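Local coordinates for Peptidase_M23 domain-containing protein (Enterococcus faecalis, PDB 6SMK) that probably cleaves peptides of bacterial peptidoglycan, this chain being the zinc-dependent M23 D,L-endopeptidase domain of a larger prophage-encoded protein, at residues V13-Y18 and D33-T38; G48-V53 and A84-K89; L72-G77 and V110-R115. The protein carries 1 engineered substitution. All coordinates share one frame; numbering follows the deposited sequence.

Contact 1: V13-Y18 and D33-T38. With ZN (zinc ion), chain F.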
loop_
_atom_site.group_PDB
_atom_site.type_symbol
_atom_site.label_atom_id
_atom_site.label_comp_id
_atom_site.label_asym_id
_atom_site.label_seq_id
_atom_site.Cartn_x
_atom_site.Cartn_y
_atom_site.Cartn_z
ATOM N N VAL A 13 10.460 -3.298 7.247
ATOM C CA VAL A 13 11.674 -3.483 6.464
ATOM C C VAL A 13 11.300 -3.872 5.039
ATOM O O VAL A 13 10.546 -4.827 4.823
ATOM C CB VAL A 13 12.639 -4.512 7.089
ATOM C CG1 VAL A 13 11.925 -5.783 7.450
ATOM C CG2 VAL A 13 13.767 -4.793 6.134
ATOM N N ARG A 14 11.827 -3.109 4.081
ATOM C CA ARG A 14 11.592 -3.306 2.658
ATOM C C ARG A 14 12.193 -4.617 2.186
ATOM O O ARG A 14 13.354 -4.924 2.488
ATOM C CB ARG A 14 12.216 -2.145 1.894
ATOM C CG ARG A 14 11.925 -2.053 0.443
ATOM C CD ARG A 14 11.937 -0.582 0.085
ATOM N NE ARG A 14 12.096 -0.327 -1.339
ATOM C CZ ARG A 14 11.775 0.825 -1.907
ATOM N NH1 ARG A 14 11.280 1.810 -1.170
ATOM N NH2 ARG A 14 11.938 0.987 -3.208
ATOM N N THR A 15 11.408 -5.380 1.425
ATOM C CA THR A 15 11.825 -6.701 0.965
ATOM C C THR A 15 11.799 -6.825 -0.551
ATOM O O THR A 15 12.838 -7.097 -1.161
ATOM C CB THR A 15 10.949 -7.785 1.598
ATOM O OG1 THR A 15 9.603 -7.642 1.120
ATOM C CG2 THR A 15 10.977 -7.666 3.094
ATOM N N SER A 16 10.649 -6.661 -1.183
ATOM C CA SER A 16 10.558 -6.772 -2.628
ATOM C C SER A 16 10.246 -5.405 -3.219
ATOM O O SER A 16 9.293 -4.739 -2.792
ATOM C CB SER A 16 9.507 -7.800 -3.029
ATOM O OG SER A 16 8.245 -7.179 -3.106
ATOM N N ASP A 17 11.044 -5.006 -4.211
ATOM C CA ASP A 17 10.941 -3.706 -4.844
ATOM C C ASP A 17 9.772 -3.681 -5.827
ATOM O O ASP A 17 9.053 -4.669 -6.016
ATOM C CB ASP A 17 12.255 -3.374 -5.539
ATOM C CG ASP A 17 13.148 -2.490 -4.700
ATOM O OD1 ASP A 17 12.656 -1.960 -3.681
ATOM O OD2 ASP A 17 14.333 -2.321 -5.065
ATOM N N TYR A 18 9.572 -2.533 -6.467
ATOM C CA TYR A 18 8.512 -2.399 -7.454
ATOM C C TYR A 18 9.049 -2.766 -8.829
ATOM O O TYR A 18 10.214 -2.499 -9.144
ATOM C CB TYR A 18 7.951 -0.974 -7.471
ATOM C CG TYR A 18 7.082 -0.690 -8.674
ATOM C CD1 TYR A 18 5.775 -1.134 -8.726
ATOM C CD2 TYR A 18 7.582 -0.013 -9.776
ATOM C CE1 TYR A 18 4.982 -0.895 -9.832
ATOM C CE2 TYR A 18 6.801 0.224 -10.886
ATOM C CZ TYR A 18 5.499 -0.210 -10.914
ATOM O OH TYR A 18 4.722 0.033 -12.039
ATOM N N ASP A 33 6.742 -3.956 -1.174
ATOM C CA ASP A 33 6.391 -4.749 -0.003
ATOM C C ASP A 33 7.311 -4.387 1.160
ATOM O O ASP A 33 8.539 -4.390 1.017
ATOM C CB ASP A 33 6.491 -6.246 -0.322
ATOM C CG ASP A 33 5.277 -6.779 -1.090
ATOM O OD1 ASP A 33 4.333 -6.007 -1.346
ATOM O OD2 ASP A 33 5.256 -7.978 -1.438
ATOM N N TYR A 34 6.719 -4.066 2.306
ATOM C CA TYR A 34 7.466 -3.844 3.544
ATOM C C TYR A 34 7.052 -4.904 4.554
ATOM O O TYR A 34 5.867 -5.021 4.889
ATOM C CB TYR A 34 7.206 -2.455 4.122
ATOM C CG TYR A 34 7.931 -1.313 3.443
ATOM C CD1 TYR A 34 7.426 -0.736 2.287
ATOM C CD2 TYR A 34 9.101 -0.790 3.975
ATOM C CE1 TYR A 34 8.075 0.319 1.673
ATOM C CE2 TYR A 34 9.755 0.263 3.370
ATOM C CZ TYR A 34 9.239 0.816 2.220
ATOM O OH TYR A 34 9.888 1.869 1.610
ATOM N N ALA A 35 8.020 -5.668 5.046
ATOM C CA ALA A 35 7.733 -6.734 5.991
ATOM C C ALA A 35 7.682 -6.201 7.413
ATOM O O ALA A 35 8.432 -5.292 7.784
ATOM C CB ALA A 35 8.781 -7.839 5.892
ATOM N N ALA A 36 6.794 -6.785 8.203
ATOM C CA ALA A 36 6.613 -6.470 9.610
ATOM C C ALA A 36 5.666 -7.503 10.184
ATOM O O ALA A 36 4.932 -8.141 9.436
ATOM C CB ALA A 36 6.054 -5.051 9.803
ATOM N N PRO A 37 5.695 -7.714 11.491
ATOM C CA PRO A 37 4.826 -8.733 12.092
ATOM C C PRO A 37 3.362 -8.393 11.910
ATOM O O PRO A 37 2.987 -7.225 11.793
ATOM C CB PRO A 37 5.213 -8.701 13.570
ATOM C CG PRO A 37 6.580 -8.133 13.584
ATOM C CD PRO A 37 6.645 -7.153 12.459
ATOM N N THR A 38 2.524 -9.426 11.865
ATOM C CA THR A 38 1.092 -9.152 11.827
ATOM C C THR A 38 0.724 -8.356 13.075
ATOM O O THR A 38 1.269 -8.586 14.160
ATOM C CB THR A 38 0.255 -10.440 11.739
ATOM O OG1 THR A 38 0.393 -11.177 12.950
ATOM C CG2 THR A 38 0.701 -11.324 10.589
HETATM ZN ZN ZN F . 3.218 -6.889 -3.018
HETATM O O HOH W 1 2.404 -8.749 -1.910
#
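Val-13 and Ala-35 face each other in the antiparallel beta hairpin of strands 13-20 and 28-35, on the zinc-bearing side of this M23 peptidase domain. Backbone bonds make the ladder: Val-13 N donates to Ala-35 O at 2.9 Å, and Ala-35 N returns a bond to Val-13 O at 2.7 Å. Farther along, Thr-15 N reaches Asp-33 O at 3.1 Å, while Asp-33 N gives to Ser-16 O. The N-to-C directions of 13-16 and 33-35 differ by 130°, well short of strictly antiparallel, so the strands are locally twisted.

Polar side-chain bonds centre on Arg-14, whose length and several donors suit it to joining Tyr-34, Asp-17 and Asp-127. Its NH1 gives a bond of 3.1 Å to Tyr-34 OH, which sits at the guanidinium edge, with the two planes nearly perpendicular. NE and NH2 both hold Asp-17 OD1, making a salt bridge side-on, and NH2 also meets Asp-127.

Nonpolar contacts use the remaining atoms. A chi1 of -172°, CG anti to the backbone N, sets Arg-14 CG over one face of the Tyr-34 ring, near its rim; CB forms an off-centre CH-pi contact, 4.2 Å from the ring centroid. Beside the ladder, Thr-15 CG2 rests on the small CB of Ala-35 at 3.6 Å.

Metal binding falls to Asp-33, a carboxylate oxygen ligand that the strand bonds hold in place. With His-29 and His-111 it binds the zinc ion, its OD1 standing 2.2 Å from the metal, while a zinc-bound water donates to Asp-33 OD2 at 3.0 Å.

Contact 2: G48-V53 and A84-K89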
loop_
_atom_site.group_PDB
_atom_site.type_symbol
_atom_site.label_atom_id
_atom_site.label_comp_id
_atom_site.label_asym_id
_atom_site.label_seq_id
_atom_site.Cartn_x
_atom_site.Cartn_y
_atom_site.Cartn_z
ATOM N N GLY A 48 -4.619 12.294 2.942
ATOM C CA GLY A 48 -5.606 12.311 1.882
ATOM C C GLY A 48 -6.943 11.802 2.369
ATOM O O GLY A 48 -7.153 11.575 3.564
ATOM N N LEU A 49 -7.838 11.611 1.404
ATOM C CA LEU A 49 -9.203 11.155 1.625
ATOM C C LEU A 49 -9.295 9.656 1.381
ATOM O O LEU A 49 -8.850 9.164 0.336
ATOM C CB LEU A 49 -10.151 11.894 0.687
ATOM C CG LEU A 49 -11.580 11.372 0.562
ATOM C CD1 LEU A 49 -12.398 11.779 1.776
ATOM C CD2 LEU A 49 -12.207 11.871 -0.727
ATOM N N VAL A 50 -9.857 8.933 2.345
ATOM C CA VAL A 50 -10.124 7.507 2.177
ATOM C C VAL A 50 -11.344 7.368 1.279
ATOM O O VAL A 50 -12.452 7.751 1.661
ATOM C CB VAL A 50 -10.357 6.813 3.520
ATOM C CG1 VAL A 50 -10.982 5.432 3.291
ATOM C CG2 VAL A 50 -9.049 6.716 4.302
ATOM N N ASP A 51 -11.142 6.832 0.075
ATOM C CA ASP A 51 -12.247 6.630 -0.852
ATOM C C ASP A 51 -12.255 5.221 -1.428
ATOM O O ASP A 51 -12.836 4.998 -2.495
ATOM C CB ASP A 51 -12.223 7.666 -1.982
ATOM C CG ASP A 51 -11.014 7.532 -2.883
ATOM O OD1 ASP A 51 -10.055 6.821 -2.517
ATOM O OD2 ASP A 51 -11.033 8.145 -3.971
ATOM N N TRP A 52 -11.652 4.264 -0.730
ATOM C CA TRP A 52 -11.600 2.892 -1.224
ATOM C C TRP A 52 -11.259 1.978 -0.060
ATOM O O TRP A 52 -10.150 2.054 0.475
ATOM C CB TRP A 52 -10.570 2.763 -2.331
ATOM C CG TRP A 52 -10.440 1.398 -2.873
ATOM C CD1 TRP A 52 -9.711 0.364 -2.350
ATOM C CD2 TRP A 52 -11.037 0.905 -4.063
ATOM N NE1 TRP A 52 -9.829 -0.748 -3.147
ATOM C CE2 TRP A 52 -10.639 -0.440 -4.207
ATOM C CE3 TRP A 52 -11.873 1.469 -5.029
ATOM C CZ2 TRP A 52 -11.048 -1.226 -5.276
ATOM C CZ3 TRP A 52 -12.274 0.686 -6.096
ATOM C CH2 TRP A 52 -11.864 -0.645 -6.209
ATOM N N VAL A 53 -12.198 1.122 0.326
ATOM C CA VAL A 53 -11.950 0.117 1.348
ATOM C C VAL A 53 -12.488 -1.209 0.845
ATOM O O VAL A 53 -13.598 -1.267 0.302
ATOM C CB VAL A 53 -12.589 0.487 2.696
ATOM C CG1 VAL A 53 -12.276 -0.577 3.709
ATOM C CG2 VAL A 53 -12.079 1.850 3.162
ATOM N N ALA A 84 -9.292 2.350 8.956
ATOM C CA ALA A 84 -9.905 3.526 8.353
ATOM C C ALA A 84 -11.287 3.175 7.829
ATOM O O ALA A 84 -11.525 2.059 7.357
ATOM C CB ALA A 84 -9.056 4.083 7.216
ATOM N N LYS A 85 -12.204 4.124 7.947
ATOM C CA LYS A 85 -13.541 4.000 7.394
ATOM C C LYS A 85 -13.633 4.903 6.173
ATOM O O LYS A 85 -12.889 5.875 6.030
ATOM C CB LYS A 85 -14.631 4.360 8.426
ATOM C CG LYS A 85 -14.313 4.097 9.915
ATOM C CD LYS A 85 -13.777 2.664 10.199
ATOM C CE LYS A 85 -12.969 2.579 11.514
ATOM N NZ LYS A 85 -12.805 1.194 12.063
ATOM N N MET A 86 -14.532 4.575 5.266
ATOM C CA MET A 86 -14.600 5.401 4.078
ATOM C C MET A 86 -15.132 6.792 4.391
ATOM O O MET A 86 -16.067 6.964 5.177
ATOM C CB MET A 86 -15.453 4.770 3.004
ATOM C CG MET A 86 -15.056 5.422 1.743
ATOM S SD MET A 86 -16.302 5.259 0.581
ATOM C CE MET A 86 -15.323 4.999 -0.843
ATOM N N GLY A 87 -14.528 7.786 3.752
ATOM C CA GLY A 87 -14.796 9.168 4.021
ATOM C C GLY A 87 -13.804 9.803 4.962
ATOM O O GLY A 87 -13.694 11.035 4.981
ATOM N N ASP A 88 -13.074 8.986 5.722
ATOM C CA ASP A 88 -12.088 9.481 6.670
ATOM C C ASP A 88 -11.094 10.400 5.968
ATOM O O ASP A 88 -10.542 10.058 4.919
ATOM C CB ASP A 88 -11.355 8.306 7.326
ATOM C CG ASP A 88 -12.179 7.617 8.427
ATOM O OD1 ASP A 88 -13.394 7.899 8.539
ATOM O OD2 ASP A 88 -11.609 6.786 9.178
ATOM N N LYS A 89 -10.913 11.598 6.520
ATOM C CA LYS A 89 -9.771 12.426 6.164
ATOM C C LYS A 89 -8.623 12.011 7.065
ATOM O O LYS A 89 -8.758 12.059 8.293
ATOM C CB LYS A 89 -10.090 13.907 6.341
ATOM C CG LYS A 89 -11.323 14.384 5.604
ATOM C CD LYS A 89 -10.964 15.497 4.622
ATOM C CE LYS A 89 -12.202 16.235 4.127
ATOM N NZ LYS A 89 -11.861 17.576 3.562
#
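Val-50 meets the loop 84-89 with both its backbone and its side chain. Its N-H points almost straight at Asp-88 O (Val-50 N to Asp-88 O 2.9 Å, 175° at the hydrogen), and its carbonyl oxygen accepts from Gly-87 N, again at 2.9 Å. The side chain spreads against the loop: CG2 touches Ala-84 CB at 3.9 Å, and CG1 lies against Lys-85 O at 3.4 Å. Compact and branched, Val-50 also touches Ile-66 of strand 63-69. Leu-49 adds CD1 beside the Gly-87 carbonyl, and Val-53 CG2 lies near Met-86 CB.

The loop owes its shape to a type II turn from Lys-85 to Asp-88, closed by Asp-88 N donating to Lys-85 O at 3.1 Å. Gly-87 occupies the turn position with positive phi (97°), where a side chain would press on the preceding carbonyl. Asp-88 OD2 also accepts Lys-85 N at 3.0 Å, from above the carboxylate plane.

Farther out, Asp-51 OD2 accepts from Trp-73 NE1, and Asp-51 and Trp-52 both face Gly-65 in a classic beta bulge. The contact is thus a type II turn docked by two backbone bonds on strand 48-54 and leading into strand 89-90, which pairs antiparallel with it in the M23 domain's sheet.

Contact 3: L72-G77 and V110-R115. With ZN (zinc ion), chain F.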
loop_
_atom_site.group_PDB
_atom_site.type_symbol
_atom_site.label_atom_id
_atom_site.label_comp_id
_atom_site.label_asym_id
_atom_site.label_seq_id
_atom_site.Cartn_x
_atom_site.Cartn_y
_atom_site.Cartn_z
ATOM N N LEU A 72 -3.896 10.646 -8.015
ATOM C CA LEU A 72 -2.995 9.655 -7.444
ATOM C C LEU A 72 -3.602 9.095 -6.173
ATOM O O LEU A 72 -4.059 9.857 -5.309
ATOM C CB LEU A 72 -1.630 10.267 -7.142
ATOM C CG LEU A 72 -0.482 9.280 -7.209
ATOM C CD1 LEU A 72 -0.531 8.547 -8.527
ATOM C CD2 LEU A 72 0.814 10.033 -7.072
ATOM N N TRP A 73 -3.605 7.769 -6.071
ATOM C CA TRP A 73 -4.157 7.051 -4.932
ATOM C C TRP A 73 -3.078 6.147 -4.365
ATOM O O TRP A 73 -2.421 5.417 -5.116
ATOM C CB TRP A 73 -5.375 6.220 -5.336
ATOM C CG TRP A 73 -6.606 7.038 -5.546
ATOM C CD1 TRP A 73 -7.688 7.121 -4.717
ATOM C CD2 TRP A 73 -6.891 7.888 -6.663
ATOM N NE1 TRP A 73 -8.627 7.975 -5.249
ATOM C CE2 TRP A 73 -8.156 8.461 -6.440
ATOM C CE3 TRP A 73 -6.195 8.225 -7.830
ATOM C CZ2 TRP A 73 -8.732 9.356 -7.332
ATOM C CZ3 TRP A 73 -6.771 9.116 -8.714
ATOM C CH2 TRP A 73 -8.028 9.665 -8.464
ATOM N N ALA A 74 -2.890 6.204 -3.049
ATOM C CA ALA A 74 -1.987 5.306 -2.345
ATOM C C ALA A 74 -2.791 4.149 -1.763
ATOM O O ALA A 74 -3.783 4.368 -1.060
ATOM C CB ALA A 74 -1.229 6.044 -1.239
ATOM N N MET A 75 -2.369 2.924 -2.061
ATOM C CA MET A 75 -3.040 1.718 -1.597
ATOM C C MET A 75 -2.170 1.011 -0.566
ATOM O O MET A 75 -0.965 0.839 -0.780
ATOM C CB MET A 75 -3.334 0.783 -2.765
ATOM C CG MET A 75 -3.729 1.486 -4.054
ATOM S SD MET A 75 -5.324 2.304 -3.897
ATOM C CE MET A 75 -6.396 0.943 -3.428
ATOM N N TYR A 76 -2.775 0.603 0.546
ATOM C CA TYR A 76 -2.085 -0.130 1.600
ATOM C C TYR A 76 -2.785 -1.471 1.766
ATOM O O TYR A 76 -3.949 -1.509 2.181
ATOM C CB TYR A 76 -2.104 0.636 2.925
ATOM C CG TYR A 76 -1.583 2.055 2.897
ATOM C CD1 TYR A 76 -2.312 3.079 2.300
ATOM C CD2 TYR A 76 -0.382 2.377 3.500
ATOM C CE1 TYR A 76 -1.836 4.374 2.291
ATOM C CE2 TYR A 76 0.096 3.658 3.493
ATOM C CZ TYR A 76 -0.630 4.653 2.896
ATOM O OH TYR A 76 -0.136 5.933 2.904
ATOM N N GLY A 77 -2.074 -2.565 1.481
ATOM C CA GLY A 77 -2.684 -3.867 1.334
ATOM C C GLY A 77 -2.195 -4.933 2.303
ATOM O O GLY A 77 -1.288 -4.719 3.112
ATOM N N VAL A 110 3.199 -5.363 4.392
ATOM C CA VAL A 110 2.260 -4.380 3.879
ATOM C C VAL A 110 2.709 -3.985 2.488
ATOM O O VAL A 110 3.901 -3.759 2.244
ATOM C CB VAL A 110 2.145 -3.149 4.780
ATOM C CG1 VAL A 110 3.507 -2.565 5.058
ATOM C CG2 VAL A 110 1.263 -2.146 4.121
ATOM N N HIS A 111 1.757 -3.938 1.580
ATOM C CA HIS A 111 2.010 -3.684 0.178
ATOM C C HIS A 111 1.552 -2.261 -0.099
ATOM O O HIS A 111 0.367 -1.943 0.060
ATOM C CB HIS A 111 1.268 -4.717 -0.671
ATOM C CG HIS A 111 1.344 -4.477 -2.142
ATOM N ND1 HIS A 111 2.193 -5.182 -2.965
ATOM C CD2 HIS A 111 0.669 -3.620 -2.940
ATOM C CE1 HIS A 111 2.041 -4.766 -4.207
ATOM N NE2 HIS A 111 1.121 -3.819 -4.219
ATOM N N TYR A 112 2.497 -1.402 -0.452
ATOM C CA TYR A 112 2.221 -0.003 -0.751
ATOM C C TYR A 112 2.224 0.165 -2.263
ATOM O O TYR A 112 3.245 -0.083 -2.913
ATOM C CB TYR A 112 3.270 0.886 -0.085
ATOM C CG TYR A 112 3.157 2.374 -0.325
ATOM C CD1 TYR A 112 2.482 3.196 0.577
ATOM C CD2 TYR A 112 3.778 2.968 -1.422
ATOM C CE1 TYR A 112 2.404 4.565 0.379
ATOM C CE2 TYR A 112 3.709 4.334 -1.627
ATOM C CZ TYR A 112 3.021 5.126 -0.727
ATOM O OH TYR A 112 2.953 6.482 -0.937
ATOM N N GLU A 113 1.078 0.551 -2.819
ATOM C CA GLU A 113 0.906 0.677 -4.260
ATOM C C GLU A 113 0.447 2.084 -4.603
ATOM O O GLU A 113 -0.382 2.667 -3.898
ATOM C CB GLU A 113 -0.103 -0.350 -4.795
ATOM C CG GLU A 113 -0.327 -0.278 -6.289
ATOM C CD GLU A 113 -0.981 -1.526 -6.843
ATOM O OE1 GLU A 113 -0.672 -2.623 -6.331
ATOM O OE2 GLU A 113 -1.795 -1.415 -7.788
ATOM N N LEU A 114 0.993 2.625 -5.683
ATOM C CA LEU A 114 0.624 3.951 -6.158
ATOM C C LEU A 114 -0.163 3.811 -7.458
ATOM O O LEU A 114 0.349 3.261 -8.441
ATOM C CB LEU A 114 1.872 4.809 -6.355
ATOM C CG LEU A 114 1.745 6.250 -5.883
ATOM C CD1 LEU A 114 1.014 6.278 -4.558
ATOM C CD2 LEU A 114 3.120 6.860 -5.747
ATOM N N ARG A 115 -1.408 4.295 -7.459
ATOM C CA ARG A 115 -2.297 4.187 -8.616
ATOM C C ARG A 115 -2.679 5.571 -9.124
ATOM O O ARG A 115 -3.019 6.461 -8.333
ATOM C CB ARG A 115 -3.569 3.394 -8.283
ATOM C CG ARG A 115 -3.425 1.890 -8.428
ATOM C CD ARG A 115 -4.572 1.134 -7.776
ATOM N NE ARG A 115 -4.209 -0.257 -7.524
ATOM C CZ ARG A 115 -4.969 -1.145 -6.886
ATOM N NH1 ARG A 115 -6.170 -0.811 -6.420
ATOM N NH2 ARG A 115 -4.523 -2.385 -6.719
HETATM ZN ZN ZN F . 3.218 -6.889 -3.018
HETATM O O HOH W 1 2.404 -8.749 -1.910
#
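Arg-115 O receives two groups from the facing strand: Trp-73 N donates to it at 2.7 Å, and Leu-72 CA makes a CA-H...O contact with it. Met-75, whose N meets Glu-113 O also at 2.7 Å, continues the antiparallel ladder of strands 72-82 and 109-116.

On one face of the sheet Tyr-112 turns its ring edge toward the face of Tyr-76 in a T-shaped pair, centroids 5.4 Å apart and planes at 85°. Flat rings suit this buried layer, and their hydroxyls bond to Phe-4 O (Tyr-112) and Gln-45 N (Tyr-76). Small Ala-74 admits Leu-114 CD1 onto its CB, and Leu-72 crosses Leu-114 at about a right angle.

The other face mixes Trp-73 and Met-75 with the polar groups of His-111, Glu-113 and Arg-115. Met-75 CG lies over one face of the Arg-115 guanidinium, toward its rim, and the bent chain brings CE to NH1. That guanidinium binds Glu-113 OE2 at its edge, NE to OE2 being 2.7 Å. Glu-113 OE1 offers its anti lone pair to His-111 NE2 at 3.0 Å and also meets Thr-30 OG1.

His-111 ND1 binds the zinc ion at 2.0 Å, completing a chain from arginine through carboxylate to metal. The glutamate is thus a second-shell residue: together with the metal bond at ND1 it would fix the ring's rotation, and it would probably make the zinc-bound imidazole more electron-rich.

Contacts 1 and 3 meet at the zinc ion, to which the first supplies Asp-33 and the second His-111; His-29 and a shared water are further ligands. Their centres lie about 13 Å apart, and the neighbouring strands 28-35 and 109-116 join them directly, Tyr-34 O lying 2.7 Å from Val-110 N. Contact 2 sits on the opposite side of the chain's centre from contact 1, with about 23 Å between centres. It reaches contact 3 through Asp-51 OD2, 2.7 Å from Trp-73 NE1, and through Trp-52 packed on Met-75. The Trp-52 side chain remains about 11 Å from that of His-111, so contact 2 lies outside the metal's coordination shell.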